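Local atomic coordinates of alpha-galactosidase (Thermus thermophilus, PDB entry 6LCJ), a protein that probably releases terminal alpha-linked galactose from galactosides by hydrolysis, as a thermostable glycoside hydrolase of family GH36 that assembles into a hexamer. Residues E[231-236]-E[302-307]; E[337-342]-E[352-357]; E[164-169]-E[194-199]. One frame throughout, in Å; residues are numbered along the deposited sequence.

Contact 1 of 3, residues E[231-236]-E[302-307]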
ATOM      1  N   GLY E 231     -15.638  -0.818  53.650  1.00 34.07           N
ATOM      2  CA  GLY E 231     -15.483  -0.257  52.315  1.00 28.28           C
ATOM      3  C   GLY E 231     -15.655  -1.332  51.261  1.00 32.37           C
ATOM      4  O   GLY E 231     -15.243  -2.476  51.468  1.00 30.58           O
ATOM      5  N   LEU E 232     -16.276  -0.962  50.132  1.00 30.91           N
ATOM      6  CA  LEU E 232     -16.534  -1.899  49.048  1.00 28.64           C
ATOM      7  C   LEU E 232     -16.271  -1.228  47.702  1.00 32.19           C
ATOM      8  O   LEU E 232     -16.443  -0.013  47.544  1.00 28.54           O
ATOM      9  CB  LEU E 232     -17.972  -2.436  49.126  1.00 27.92           C
ATOM     10  CG  LEU E 232     -18.413  -3.656  48.307  1.00 33.38           C
ATOM     11  CD1 LEU E 232     -17.687  -4.921  48.711  1.00 31.66           C
ATOM     12  CD2 LEU E 232     -19.917  -3.858  48.461  1.00 34.20           C
ATOM     13  N   TRP E 233     -15.861  -2.049  46.731  1.00 31.60           N
ATOM     14  CA  TRP E 233     -15.429  -1.641  45.399  1.00 30.13           C
ATOM     15  C   TRP E 233     -16.469  -2.031  44.353  1.00 32.14           C
ATOM     16  O   TRP E 233     -16.944  -3.169  44.345  1.00 30.03           O
ATOM     17  CB  TRP E 233     -14.094  -2.329  45.067  1.00 30.14           C
ATOM     18  CG  TRP E 233     -13.544  -2.154  43.670  1.00 26.43           C
ATOM     19  CD1 TRP E 233     -12.637  -1.216  43.263  1.00 30.94           C
ATOM     20  CD2 TRP E 233     -13.829  -2.956  42.516  1.00 27.55           C
ATOM     21  NE1 TRP E 233     -12.340  -1.384  41.933  1.00 29.53           N
ATOM     22  CE2 TRP E 233     -13.064  -2.441  41.447  1.00 29.83           C
ATOM     23  CE3 TRP E 233     -14.655  -4.059  42.278  1.00 32.37           C
ATOM     24  CZ2 TRP E 233     -13.110  -2.986  40.162  1.00 27.55           C
ATOM     25  CZ3 TRP E 233     -14.695  -4.603  40.992  1.00 29.42           C
ATOM     26  CH2 TRP E 233     -13.931  -4.060  39.958  1.00 26.53           C
ATOM     27  N   PHE E 234     -16.786  -1.107  43.441  1.00 32.67           N
ATOM     28  CA  PHE E 234     -17.607  -1.411  42.267  1.00 32.38           C
ATOM     29  C   PHE E 234     -16.982  -0.816  41.011  1.00 29.40           C
ATOM     30  O   PHE E 234     -16.228   0.152  41.073  1.00 31.72           O
ATOM     31  CB  PHE E 234     -19.036  -0.855  42.379  1.00 33.15           C
ATOM     32  CG  PHE E 234     -19.788  -1.346  43.564  1.00 33.79           C
ATOM     33  CD1 PHE E 234     -19.714  -0.669  44.774  1.00 35.18           C
ATOM     34  CD2 PHE E 234     -20.585  -2.476  43.471  1.00 38.66           C
ATOM     35  CE1 PHE E 234     -20.400  -1.120  45.881  1.00 35.74           C
ATOM     36  CE2 PHE E 234     -21.290  -2.940  44.571  1.00 39.81           C
ATOM     37  CZ  PHE E 234     -21.197  -2.256  45.782  1.00 43.55           C
ATOM     38  N   ALA E 235     -17.334  -1.392  39.856  1.00 33.13           N
ATOM     39  CA  ALA E 235     -17.104  -0.792  38.536  1.00 31.82           C
ATOM     40  C   ALA E 235     -18.474  -0.692  37.877  1.00 33.22           C
ATOM     41  O   ALA E 235     -18.805  -1.484  36.984  1.00 33.18           O
ATOM     42  CB  ALA E 235     -16.129  -1.609  37.684  1.00 27.71           C
ATOM     43  N   PRO E 236     -19.297   0.278  38.290  1.00 35.18           N
ATOM     44  CA  PRO E 236     -20.748   0.161  38.051  1.00 32.56           C
ATOM     45  C   PRO E 236     -21.172   0.213  36.583  1.00 33.40           C
ATOM     46  O   PRO E 236     -22.193  -0.394  36.241  1.00 34.28           O
ATOM     47  CB  PRO E 236     -21.330   1.338  38.854  1.00 29.92           C
ATOM     48  CG  PRO E 236     -20.187   2.267  39.077  1.00 30.39           C
ATOM     49  CD  PRO E 236     -18.953   1.439  39.131  1.00 30.03           C
ATOM     50  N   LYS E 302     -15.536   2.553  46.711  1.00 27.86           N
ATOM     51  CA  LYS E 302     -14.551   2.808  45.667  1.00 28.19           C
ATOM     52  C   LYS E 302     -15.221   2.510  44.333  1.00 26.62           C
ATOM     53  O   LYS E 302     -15.461   1.348  43.985  1.00 27.93           O
ATOM     54  CB  LYS E 302     -13.289   1.973  45.874  1.00 29.14           C
ATOM     55  CG  LYS E 302     -12.172   2.241  44.868  1.00 31.04           C
ATOM     56  CD  LYS E 302     -10.908   1.457  45.238  1.00 37.72           C
ATOM     57  CE  LYS E 302      -9.863   1.439  44.116  1.00 41.24           C
ATOM     58  NZ  LYS E 302      -8.642   0.632  44.484  1.00 41.33           N
ATOM     59  N   LEU E 303     -15.554   3.566  43.613  1.00 28.08           N
ATOM     60  CA  LEU E 303     -16.235   3.460  42.337  1.00 26.23           C
ATOM     61  C   LEU E 303     -15.171   3.569  41.263  1.00 26.45           C
ATOM     62  O   LEU E 303     -14.483   4.589  41.167  1.00 28.03           O
ATOM     63  CB  LEU E 303     -17.296   4.554  42.203  1.00 25.88           C
ATOM     64  CG  LEU E 303     -18.290   4.563  43.370  1.00 26.11           C
ATOM     65  CD1 LEU E 303     -19.355   5.659  43.208  1.00 24.47           C
ATOM     66  CD2 LEU E 303     -18.940   3.181  43.512  1.00 25.19           C
ATOM     67  N   ASP E 304     -15.012   2.511  40.489  1.00 27.62           N
ATOM     68  CA  ASP E 304     -13.858   2.344  39.633  1.00 27.88           C
ATOM     69  C   ASP E 304     -14.287   2.309  38.175  1.00 27.95           C
ATOM     70  O   ASP E 304     -15.463   2.097  37.864  1.00 28.65           O
ATOM     71  CB  ASP E 304     -13.110   1.060  39.984  1.00 29.61           C
ATOM     72  CG  ASP E 304     -11.615   1.141  39.691  1.00 31.75           C
ATOM     73  OD1 ASP E 304     -11.154   2.055  38.954  1.00 26.22           O
ATOM     74  OD2 ASP E 304     -10.904   0.259  40.214  1.00 40.60           O
ATOM     75  N   PHE E 305     -13.301   2.515  37.287  1.00 25.75           N
ATOM     76  CA  PHE E 305     -13.511   2.473  35.846  1.00 26.06           C
ATOM     77  C   PHE E 305     -14.607   3.436  35.429  1.00 27.37           C
ATOM     78  O   PHE E 305     -15.390   3.139  34.528  1.00 29.61           O
ATOM     79  CB  PHE E 305     -13.844   1.056  35.369  1.00 26.09           C
ATOM     80  CG  PHE E 305     -12.697   0.099  35.468  1.00 24.68           C
ATOM     81  CD1 PHE E 305     -12.337  -0.453  36.691  1.00 28.37           C
ATOM     82  CD2 PHE E 305     -11.968  -0.244  34.340  1.00 25.99           C
ATOM     83  CE1 PHE E 305     -11.266  -1.337  36.790  1.00 30.82           C
ATOM     84  CE2 PHE E 305     -10.893  -1.130  34.428  1.00 27.98           C
ATOM     85  CZ  PHE E 305     -10.544  -1.678  35.656  1.00 28.20           C
ATOM     86  N   LEU E 306     -14.676   4.584  36.098  1.00 24.20           N
ATOM     87  CA  LEU E 306     -15.738   5.545  35.856  1.00 22.29           C
ATOM     88  C   LEU E 306     -15.609   6.246  34.509  1.00 30.20           C
ATOM     89  O   LEU E 306     -16.567   6.902  34.082  1.00 28.94           O
ATOM     90  CB  LEU E 306     -15.767   6.577  36.983  1.00 26.32           C
ATOM     91  CG  LEU E 306     -16.192   6.113  38.390  1.00 23.06           C
ATOM     92  CD1 LEU E 306     -16.119   7.289  39.357  1.00 26.86           C
ATOM     93  CD2 LEU E 306     -17.576   5.534  38.367  1.00 24.72           C
ATOM     94  N   TYR E 307     -14.457   6.127  33.830  1.00 27.67           N
ATOM     95  CA  TYR E 307     -14.376   6.576  32.443  1.00 28.30           C
ATOM     96  C   TYR E 307     -15.442   5.902  31.567  1.00 28.89           C
ATOM     97  O   TYR E 307     -15.867   6.474  30.554  1.00 28.07           O
ATOM     98  CB  TYR E 307     -12.972   6.301  31.875  1.00 26.04           C
ATOM     99  CG  TYR E 307     -12.756   4.834  31.559  1.00 25.14           C
ATOM    100  CD1 TYR E 307     -13.106   4.306  30.323  1.00 25.60           C
ATOM    101  CD2 TYR E 307     -12.234   3.975  32.508  1.00 24.91           C
ATOM    102  CE1 TYR E 307     -12.943   2.967  30.049  1.00 26.51           C
ATOM    103  CE2 TYR E 307     -12.065   2.635  32.234  1.00 24.93           C
ATOM    104  CZ  TYR E 307     -12.422   2.139  31.011  1.00 24.36           C
ATOM    105  OH  TYR E 307     -12.258   0.806  30.760  1.00 25.87           O
TER
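The indole of Trp233 is the bump around which this contact is shaped, and the side chains of Lys302, Asp304 and Phe305 border the hollow it enters. With CG anti to the backbone N (chi1 174°), the ring turns an edge to segment 302-307. From that edge Trp233 NE1 donates to Asp304 OD2 at 2.8 Å, nearly straight (166°) and close to the ring plane. OD2 accepts with its anti lone pair, and the carboxylate stands almost upright against the indole, their planes 86° apart. On one side of this bond the extended chain of Lys302 crosses obliquely, its CD 3.7 Å from Trp233 CD1; on the other, Phe305 CE1 meets Trp233 CZ2 at 4.2 Å. The second carboxylate oxygen, Asp304 OD1, takes the backbone N-H of Phe305 from above its plane, so both oxygens are tied and the group's rotation is restrained. Beyond the strand end Ala235 CB comes 4.1 Å from Phe305 CD1, on Trp233's side.

The parallel pairing behind these side chains joins the C-terminal ends of two neighbouring strands of a TIM barrel, the end at which enzymes of this fold carry their active sites. Lys302 N donates to Leu232 O and Phe234 N to Lys302 O, and the ladder finishes with Asp304 N, which lies 2.7 Å from Phe234 O. Lys302 itself carries its charge onward to a salt bridge with Asp196.

The other face of the pair, bearing Phe234 and Leu303, is shaped more gently. These two side chains run alongside each other in the same direction, Phe234 CD1 resting 4.1 Å from Leu303 CD2. Past the strand ends, Pro236 CG nudges Leu306 CD2 at 4.2 Å. Helix 280-296 lies against Phe234 and Pro236 through Ala293 and Leu289.

Contact 2 of 3, residues E[337-342]-E[352-357]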
ATOM      1  N   LEU E 337     -14.881   7.365  46.773  1.00 28.26           N
ATOM      2  CA  LEU E 337     -13.566   7.464  46.168  1.00 27.98           C
ATOM      3  C   LEU E 337     -13.727   7.169  44.685  1.00 27.93           C
ATOM      4  O   LEU E 337     -14.146   6.064  44.320  1.00 25.44           O
ATOM      5  CB  LEU E 337     -12.591   6.474  46.806  1.00 26.88           C
ATOM      6  CG  LEU E 337     -11.223   6.414  46.110  1.00 29.99           C
ATOM      7  CD1 LEU E 337     -10.428   7.688  46.367  1.00 27.93           C
ATOM      8  CD2 LEU E 337     -10.433   5.202  46.549  1.00 31.11           C
ATOM      9  N   PHE E 338     -13.419   8.158  43.840  1.00 28.73           N
ATOM     10  CA  PHE E 338     -13.525   8.012  42.387  1.00 28.53           C
ATOM     11  C   PHE E 338     -12.214   7.485  41.821  1.00 27.36           C
ATOM     12  O   PHE E 338     -11.144   8.037  42.106  1.00 24.88           O
ATOM     13  CB  PHE E 338     -13.866   9.347  41.714  1.00 25.15           C
ATOM     14  CG  PHE E 338     -15.332   9.734  41.792  1.00 30.63           C
ATOM     15  CD1 PHE E 338     -16.141   9.290  42.836  1.00 30.52           C
ATOM     16  CD2 PHE E 338     -15.888  10.574  40.839  1.00 27.09           C
ATOM     17  CE1 PHE E 338     -17.466   9.676  42.924  1.00 30.05           C
ATOM     18  CE2 PHE E 338     -17.223  10.961  40.918  1.00 29.00           C
ATOM     19  CZ  PHE E 338     -18.009  10.511  41.960  1.00 29.66           C
ATOM     20  N   CYS E 339     -12.304   6.443  40.993  1.00 25.27           N
ATOM     21  CA  CYS E 339     -11.134   5.810  40.400  1.00 27.53           C
ATOM     22  C   CYS E 339     -11.383   5.594  38.909  1.00 30.07           C
ATOM     23  O   CYS E 339     -12.521   5.378  38.485  1.00 29.41           O
ATOM     24  CB  CYS E 339     -10.810   4.459  41.114  1.00 30.36           C
ATOM     25  SG  CYS E 339      -9.160   3.712  40.679  1.00 44.41           S
ATOM     26  N   GLY E 340     -10.312   5.651  38.111  1.00 29.47           N
ATOM     27  CA  GLY E 340     -10.443   5.497  36.667  1.00 25.12           C
ATOM     28  C   GLY E 340     -11.350   6.535  36.054  1.00 26.44           C
ATOM     29  O   GLY E 340     -12.045   6.269  35.057  1.00 23.86           O
ATOM     30  N   ALA E 341     -11.360   7.706  36.627  1.00 27.28           N
ATOM     31  CA  ALA E 341     -12.449   8.628  36.461  1.00 25.72           C
ATOM     32  C   ALA E 341     -11.985   9.886  35.759  1.00 25.96           C
ATOM     33  O   ALA E 341     -10.856  10.344  35.989  1.00 24.64           O
ATOM     34  CB  ALA E 341     -13.049   9.000  37.828  1.00 24.20           C
ATOM     35  N   PRO E 342     -12.836  10.465  34.913  1.00 25.59           N
ATOM     36  CA  PRO E 342     -12.590  11.827  34.428  1.00 23.22           C
ATOM     37  C   PRO E 342     -12.218  12.750  35.574  1.00 26.43           C
ATOM     38  O   PRO E 342     -13.010  12.960  36.496  1.00 26.14           O
ATOM     39  CB  PRO E 342     -13.933  12.215  33.807  1.00 27.23           C
ATOM     40  CG  PRO E 342     -14.525  10.909  33.399  1.00 29.30           C
ATOM     41  CD  PRO E 342     -14.147   9.958  34.484  1.00 25.79           C
ATOM     42  N   GLY E 352     -12.913  11.513  47.481  1.00 23.69           N
ATOM     43  CA  GLY E 352     -11.540  11.212  47.139  1.00 26.67           C
ATOM     44  C   GLY E 352     -11.444  10.877  45.661  1.00 30.02           C
ATOM     45  O   GLY E 352     -12.366  10.291  45.076  1.00 27.74           O
ATOM     46  N   LEU E 353     -10.322  11.272  45.052  1.00 22.11           N
ATOM     47  CA  LEU E 353     -10.112  11.106  43.619  1.00 23.43           C
ATOM     48  C   LEU E 353      -8.712  10.559  43.370  1.00 23.62           C
ATOM     49  O   LEU E 353      -7.723  11.171  43.781  1.00 25.47           O
ATOM     50  CB  LEU E 353     -10.317  12.430  42.886  1.00 21.40           C
ATOM     51  CG  LEU E 353     -10.097  12.436  41.374  1.00 24.31           C
ATOM     52  CD1 LEU E 353     -11.190  11.676  40.694  1.00 24.89           C
ATOM     53  CD2 LEU E 353     -10.031  13.857  40.821  1.00 24.70           C
ATOM     54  N   ARG E 354      -8.629   9.414  42.702  1.00 22.45           N
ATOM     55  CA  ARG E 354      -7.338   8.902  42.255  1.00 24.45           C
ATOM     56  C   ARG E 354      -6.822   9.764  41.111  1.00 23.94           C
ATOM     57  O   ARG E 354      -7.567  10.080  40.183  1.00 21.41           O
ATOM     58  CB  ARG E 354      -7.468   7.443  41.826  1.00 20.89           C
ATOM     59  CG  ARG E 354      -7.644   6.466  43.003  1.00 23.27           C
ATOM     60  CD  ARG E 354      -6.308   5.890  43.478  1.00 23.81           C
ATOM     61  NE  ARG E 354      -5.506   5.533  42.326  1.00 23.88           N
ATOM     62  CZ  ARG E 354      -5.525   4.344  41.730  1.00 27.72           C
ATOM     63  NH1 ARG E 354      -6.272   3.350  42.208  1.00 27.97           N
ATOM     64  NH2 ARG E 354      -4.780   4.144  40.649  1.00 27.89           N
ATOM     65  N   VAL E 355      -5.552  10.173  41.195  1.00 22.57           N
ATOM     66  CA  VAL E 355      -4.948  11.087  40.230  1.00 25.45           C
ATOM     67  C   VAL E 355      -3.809  10.452  39.445  1.00 23.32           C
ATOM     68  O   VAL E 355      -3.164  11.140  38.653  1.00 19.95           O
ATOM     69  CB  VAL E 355      -4.454  12.384  40.906  1.00 23.50           C
ATOM     70  CG1 VAL E 355      -5.618  13.227  41.374  1.00 21.92           C
ATOM     71  CG2 VAL E 355      -3.544  12.035  42.055  1.00 23.47           C
ATOM     72  N   GLY E 356      -3.536   9.173  39.638  1.00 22.94           N
ATOM     73  CA  GLY E 356      -2.532   8.512  38.845  1.00 21.55           C
ATOM     74  C   GLY E 356      -2.841   7.056  38.557  1.00 25.47           C
ATOM     75  O   GLY E 356      -3.749   6.443  39.139  1.00 25.16           O
ATOM     76  N   PRO E 357      -2.068   6.477  37.635  1.00 24.34           N
ATOM     77  CA  PRO E 357      -2.072   5.023  37.456  1.00 19.28           C
ATOM     78  C   PRO E 357      -1.951   4.281  38.769  1.00 24.09           C
ATOM     79  O   PRO E 357      -1.466   4.818  39.772  1.00 23.11           O
ATOM     80  CB  PRO E 357      -0.836   4.777  36.584  1.00 22.80           C
ATOM     81  CG  PRO E 357      -0.607   6.055  35.876  1.00 22.27           C
ATOM     82  CD  PRO E 357      -1.031   7.136  36.818  1.00 23.22           C
TER
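Arg354 NH2 is gripped by two firm partners: the carbonyl O of Gly356, 2.9 Å from NH2 and near the guanidinium plane, and a salt bridge to Asp358, with a long, weak ion pair to Asp402 besides. The side chain reaches them by bending at chi2 and chi3, which lays one guanidinium face beneath the sulphur of Cys339, SG standing 3.3 Å from Arg354 NH1. Two neighbouring parallel strands of the TIM barrel carry this meeting. Arg354 N points almost exactly along the C=O axis of Phe338 at 2.9 Å from its O, while Phe338 N reaches Gly352 O at 2.7 Å from above the carbonyl plane. Leu337 folds over Gly352, its CD1 3.4 Å from Gly352 C, in space that a beta carbon on residue 352 would need; glycine suits the site. On the Phe338-Leu353 face, Leu353 CD1 presses on Phe338 CB at 3.7 Å and reaches Ala341 CB at 4.3 Å. The buried guanidinium has its charge answered by Asp358. Cys339 SG lies between this cation and the carboxylate of Asp304, so the two would probably act on the thiol in opposite senses, and no clear shift of its ionisation can be inferred.

Contact 3 of 3, residues E[164-169]-E[194-199]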
ATOM      1  N   CYS E 164      -6.775  -1.653  52.373  1.00 30.21           N
ATOM      2  CA  CYS E 164      -7.367  -2.017  51.087  1.00 25.83           C
ATOM      3  C   CYS E 164      -6.842  -3.389  50.674  1.00 26.62           C
ATOM      4  O   CYS E 164      -5.653  -3.670  50.824  1.00 31.43           O
ATOM      5  CB  CYS E 164      -7.016  -0.927  50.023  1.00 24.45           C
ATOM      6  SG  CYS E 164      -7.433  -1.278  48.300  1.00 49.33           S
ATOM      7  N   SER E 165      -7.710  -4.250  50.152  1.00 26.43           N
ATOM      8  CA  SER E 165      -7.260  -5.604  49.840  1.00 26.74           C
ATOM      9  C   SER E 165      -6.551  -5.728  48.495  1.00 28.14           C
ATOM     10  O   SER E 165      -5.936  -6.772  48.236  1.00 29.90           O
ATOM     11  CB  SER E 165      -8.441  -6.588  49.854  1.00 30.45           C
ATOM     12  OG  SER E 165      -9.443  -6.234  48.909  1.00 30.21           O
ATOM     13  N   TRP E 166      -6.611  -4.712  47.632  1.00 24.91           N
ATOM     14  CA  TRP E 166      -6.270  -4.945  46.233  1.00 26.16           C
ATOM     15  C   TRP E 166      -4.784  -5.244  46.052  1.00 27.66           C
ATOM     16  O   TRP E 166      -4.409  -6.212  45.374  1.00 28.17           O
ATOM     17  CB  TRP E 166      -6.690  -3.749  45.366  1.00 26.16           C
ATOM     18  CG  TRP E 166      -6.297  -3.957  43.929  1.00 29.75           C
ATOM     19  CD1 TRP E 166      -5.335  -3.279  43.234  1.00 26.21           C
ATOM     20  CD2 TRP E 166      -6.817  -4.951  43.022  1.00 28.79           C
ATOM     21  NE1 TRP E 166      -5.243  -3.770  41.954  1.00 27.04           N
ATOM     22  CE2 TRP E 166      -6.138  -4.794  41.796  1.00 27.84           C
ATOM     23  CE3 TRP E 166      -7.788  -5.949  43.129  1.00 25.02           C
ATOM     24  CZ2 TRP E 166      -6.403  -5.591  40.687  1.00 24.15           C
ATOM     25  CZ3 TRP E 166      -8.043  -6.745  42.025  1.00 23.72           C
ATOM     26  CH2 TRP E 166      -7.359  -6.563  40.824  1.00 21.81           C
ATOM     27  N   TYR E 167      -3.914  -4.434  46.650  1.00 27.00           N
ATOM     28  CA  TYR E 167      -2.499  -4.493  46.322  1.00 26.45           C
ATOM     29  C   TYR E 167      -1.732  -5.514  47.142  1.00 25.86           C
ATOM     30  O   TYR E 167      -0.510  -5.417  47.240  1.00 29.54           O
ATOM     31  CB  TYR E 167      -1.878  -3.116  46.475  1.00 24.28           C
ATOM     32  CG  TYR E 167      -2.464  -2.129  45.529  1.00 24.66           C
ATOM     33  CD1 TYR E 167      -2.016  -2.056  44.209  1.00 25.96           C
ATOM     34  CD2 TYR E 167      -3.490  -1.283  45.934  1.00 24.30           C
ATOM     35  CE1 TYR E 167      -2.550  -1.143  43.334  1.00 24.52           C
ATOM     36  CE2 TYR E 167      -4.032  -0.371  45.063  1.00 23.64           C
ATOM     37  CZ  TYR E 167      -3.547  -0.300  43.773  1.00 24.57           C
ATOM     38  OH  TYR E 167      -4.073   0.617  42.913  1.00 30.25           O
ATOM     39  N   SER E 168      -2.410  -6.490  47.719  1.00 30.01           N
ATOM     40  CA  SER E 168      -1.716  -7.640  48.277  1.00 32.01           C
ATOM     41  C   SER E 168      -2.345  -8.930  47.755  1.00 30.72           C
ATOM     42  O   SER E 168      -1.632  -9.830  47.307  1.00 31.43           O
ATOM     43  CB  SER E 168      -1.734  -7.591  49.809  1.00 30.73           C
ATOM     44  OG  SER E 168      -3.016  -7.210  50.277  1.00 32.23           O
ATOM     45  N   PHE E 169      -3.672  -9.029  47.779  1.00 30.58           N
ATOM     46  CA  PHE E 169      -4.329 -10.259  47.351  1.00 31.94           C
ATOM     47  C   PHE E 169      -4.917 -10.196  45.947  1.00 31.31           C
ATOM     48  O   PHE E 169      -5.214 -11.250  45.379  1.00 31.55           O
ATOM     49  CB  PHE E 169      -5.439 -10.632  48.332  1.00 33.26           C
ATOM     50  CG  PHE E 169      -4.965 -10.772  49.744  1.00 32.58           C
ATOM     51  CD1 PHE E 169      -4.167 -11.841  50.112  1.00 29.47           C
ATOM     52  CD2 PHE E 169      -5.324  -9.842  50.701  1.00 29.69           C
ATOM     53  CE1 PHE E 169      -3.735 -11.983  51.412  1.00 30.63           C
ATOM     54  CE2 PHE E 169      -4.891  -9.968  52.013  1.00 33.12           C
ATOM     55  CZ  PHE E 169      -4.094 -11.036  52.372  1.00 30.54           C
ATOM     56  N   GLN E 194     -11.421  -1.916  53.523  1.00 30.42           N
ATOM     57  CA  GLN E 194     -12.076  -1.836  52.221  1.00 30.64           C
ATOM     58  C   GLN E 194     -11.820  -3.095  51.403  1.00 27.59           C
ATOM     59  O   GLN E 194     -10.670  -3.426  51.118  1.00 31.13           O
ATOM     60  CB  GLN E 194     -11.619  -0.602  51.451  1.00 29.28           C
ATOM     61  CG  GLN E 194     -12.417  -0.361  50.160  1.00 35.29           C
ATOM     62  CD  GLN E 194     -11.510  -0.332  48.948  1.00 38.66           C
ATOM     63  OE1 GLN E 194     -10.564   0.469  48.888  1.00 33.07           O
ATOM     64  NE2 GLN E 194     -11.768  -1.219  47.983  1.00 34.41           N
ATOM     65  N   ILE E 195     -12.901  -3.786  51.032  1.00 30.74           N
ATOM     66  CA  ILE E 195     -12.854  -4.966  50.168  1.00 31.91           C
ATOM     67  C   ILE E 195     -12.852  -4.506  48.715  1.00 32.22           C
ATOM     68  O   ILE E 195     -13.742  -3.763  48.290  1.00 32.25           O
ATOM     69  CB  ILE E 195     -14.045  -5.896  50.440  1.00 27.07           C
ATOM     70  CG1 ILE E 195     -13.976  -6.428  51.854  1.00 34.97           C
ATOM     71  CG2 ILE E 195     -14.066  -7.070  49.480  1.00 30.23           C
ATOM     72  CD1 ILE E 195     -15.308  -6.510  52.464  1.00 38.38           C
ATOM     73  N   ASP E 196     -11.869  -4.961  47.949  1.00 27.64           N
ATOM     74  CA  ASP E 196     -11.729  -4.486  46.591  1.00 29.03           C
ATOM     75  C   ASP E 196     -12.266  -5.526  45.602  1.00 31.94           C
ATOM     76  O   ASP E 196     -13.134  -6.344  45.937  1.00 34.64           O
ATOM     77  CB  ASP E 196     -10.261  -4.139  46.317  1.00 30.32           C
ATOM     78  CG  ASP E 196     -10.106  -3.044  45.269  1.00 38.78           C
ATOM     79  OD1 ASP E 196      -9.888  -3.389  44.071  1.00 38.30           O
ATOM     80  OD2 ASP E 196     -10.167  -1.846  45.646  1.00 40.36           O
ATOM     81  N   ASP E 197     -11.756  -5.486  44.376  1.00 30.79           N
ATOM     82  CA  ASP E 197     -12.168  -6.398  43.323  1.00 29.19           C
ATOM     83  C   ASP E 197     -11.929  -7.835  43.761  1.00 31.91           C
ATOM     84  O   ASP E 197     -10.898  -8.152  44.359  1.00 28.46           O
ATOM     85  CB  ASP E 197     -11.380  -6.053  42.056  1.00 29.75           C
ATOM     86  CG  ASP E 197     -11.777  -6.867  40.844  1.00 28.56           C
ATOM     87  OD1 ASP E 197     -12.833  -7.533  40.838  1.00 33.72           O
ATOM     88  OD2 ASP E 197     -11.013  -6.812  39.855  1.00 33.23           O
ATOM     89  N   GLY E 198     -12.922  -8.696  43.515  1.00 31.70           N
ATOM     90  CA  GLY E 198     -12.819 -10.100  43.851  1.00 29.02           C
ATOM     91  C   GLY E 198     -13.961 -10.677  44.671  1.00 30.97           C
ATOM     92  O   GLY E 198     -14.042 -11.896  44.849  1.00 33.91           O
ATOM     93  N   TRP E 199     -14.836  -9.826  45.203  1.00 32.19           N
ATOM     94  CA  TRP E 199     -15.974 -10.316  45.972  1.00 34.87           C
ATOM     95  C   TRP E 199     -17.198 -10.637  45.116  1.00 36.60           C
ATOM     96  O   TRP E 199     -18.053 -11.409  45.560  1.00 37.18           O
ATOM     97  CB  TRP E 199     -16.376  -9.298  47.040  1.00 32.67           C
ATOM     98  CG  TRP E 199     -16.908  -8.019  46.466  1.00 34.15           C
ATOM     99  CD1 TRP E 199     -16.185  -6.915  46.118  1.00 33.28           C
ATOM    100  CD2 TRP E 199     -18.275  -7.713  46.166  1.00 37.86           C
ATOM    101  NE1 TRP E 199     -17.014  -5.939  45.620  1.00 35.08           N
ATOM    102  CE2 TRP E 199     -18.304  -6.398  45.645  1.00 36.87           C
ATOM    103  CE3 TRP E 199     -19.479  -8.420  46.287  1.00 36.20           C
ATOM    104  CZ2 TRP E 199     -19.489  -5.778  45.246  1.00 32.96           C
ATOM    105  CZ3 TRP E 199     -20.654  -7.799  45.899  1.00 33.27           C
ATOM    106  CH2 TRP E 199     -20.649  -6.489  45.383  1.00 35.07           C
TER
HETATM  107  O   HOH W   1      -9.001  -7.382  46.276  1.00 31.33           O
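Asp196 and Ser165 form the innermost shell of this contact. The Ser165 hydroxyl receives the backbone N-H of Asp196, with OG 2.9 Å from that N, and also meets a water that donates to Asp197 O, so OG joins the two segments directly and through solvent. Trp166, its CG anti to the backbone N (chi1 178°), lays its indole obliquely across Asp196 and alongside Asp197. Trp166 CE3 lies 3.4 Å from Asp196 OD1, and CZ3 of the same ring comes equally near Asp197 CB, at 3.4 Å; the Asp197 carboxylate is only 14° from parallel with the indole.

What positions the carboxylate of Asp196 comes next. Asp196 OD2 accepts from Gln194 NE2 at 2.9 Å, on the anti lone pair and close to the amide plane, and is salt-bridged to Lys302. Asp196 OD1 takes the backbone N-H of Asp197, 2.8 Å from that N, which stands above the carboxylate plane. An alanine in place of Asp196 would remove the carboxylate shared by Lys302, Gln194 NE2 and the N-H of Asp197, and would probably loosen the seat of Trp166.

Farther out, the backbone sets the frame: neighbouring parallel strands of the TIM barrel, joined by a beta-alpha-beta crossover through helix 175-185, pair Cys164 with Gln194. Ser165 N points nearly along the C=O axis of Gln194, 3.2 Å from its O. Cys164 SG accepts from Trp166 N at 3.6 Å, a capping bond at the turn into the short helix. Asp197 is fixed in turn by Gln200 and Trp268.

With a lysine and two N-H groups directed at it, the buried carboxylate of Asp196 is likely to stay ionised, its acidity strengthened by this surrounding charge and polarity.

How the contacts relate
All three contacts join neighbouring strands of one parallel eight-stranded sheet, the TIM barrel. In sequence order contact 3 comes first, then contact 1, then contact 2, and their order around the sheet is the same: strands 161-164, 192-195, 229-234, 298-303, 335-338 and 352-354 follow one another. Contact 1 is therefore the middle piece, its centre about 12 Å from that of contact 3 and about 10 Å from that of contact 2, whereas the centres of contacts 2 and 3 are about 16 Å apart. Backbone pairs continue the ladder between them, Gly231 with Ile195 and Leu303 with Cys339. Together they trace a run of C-terminal strand ends, consistent with one shared rim around the active-site mouth.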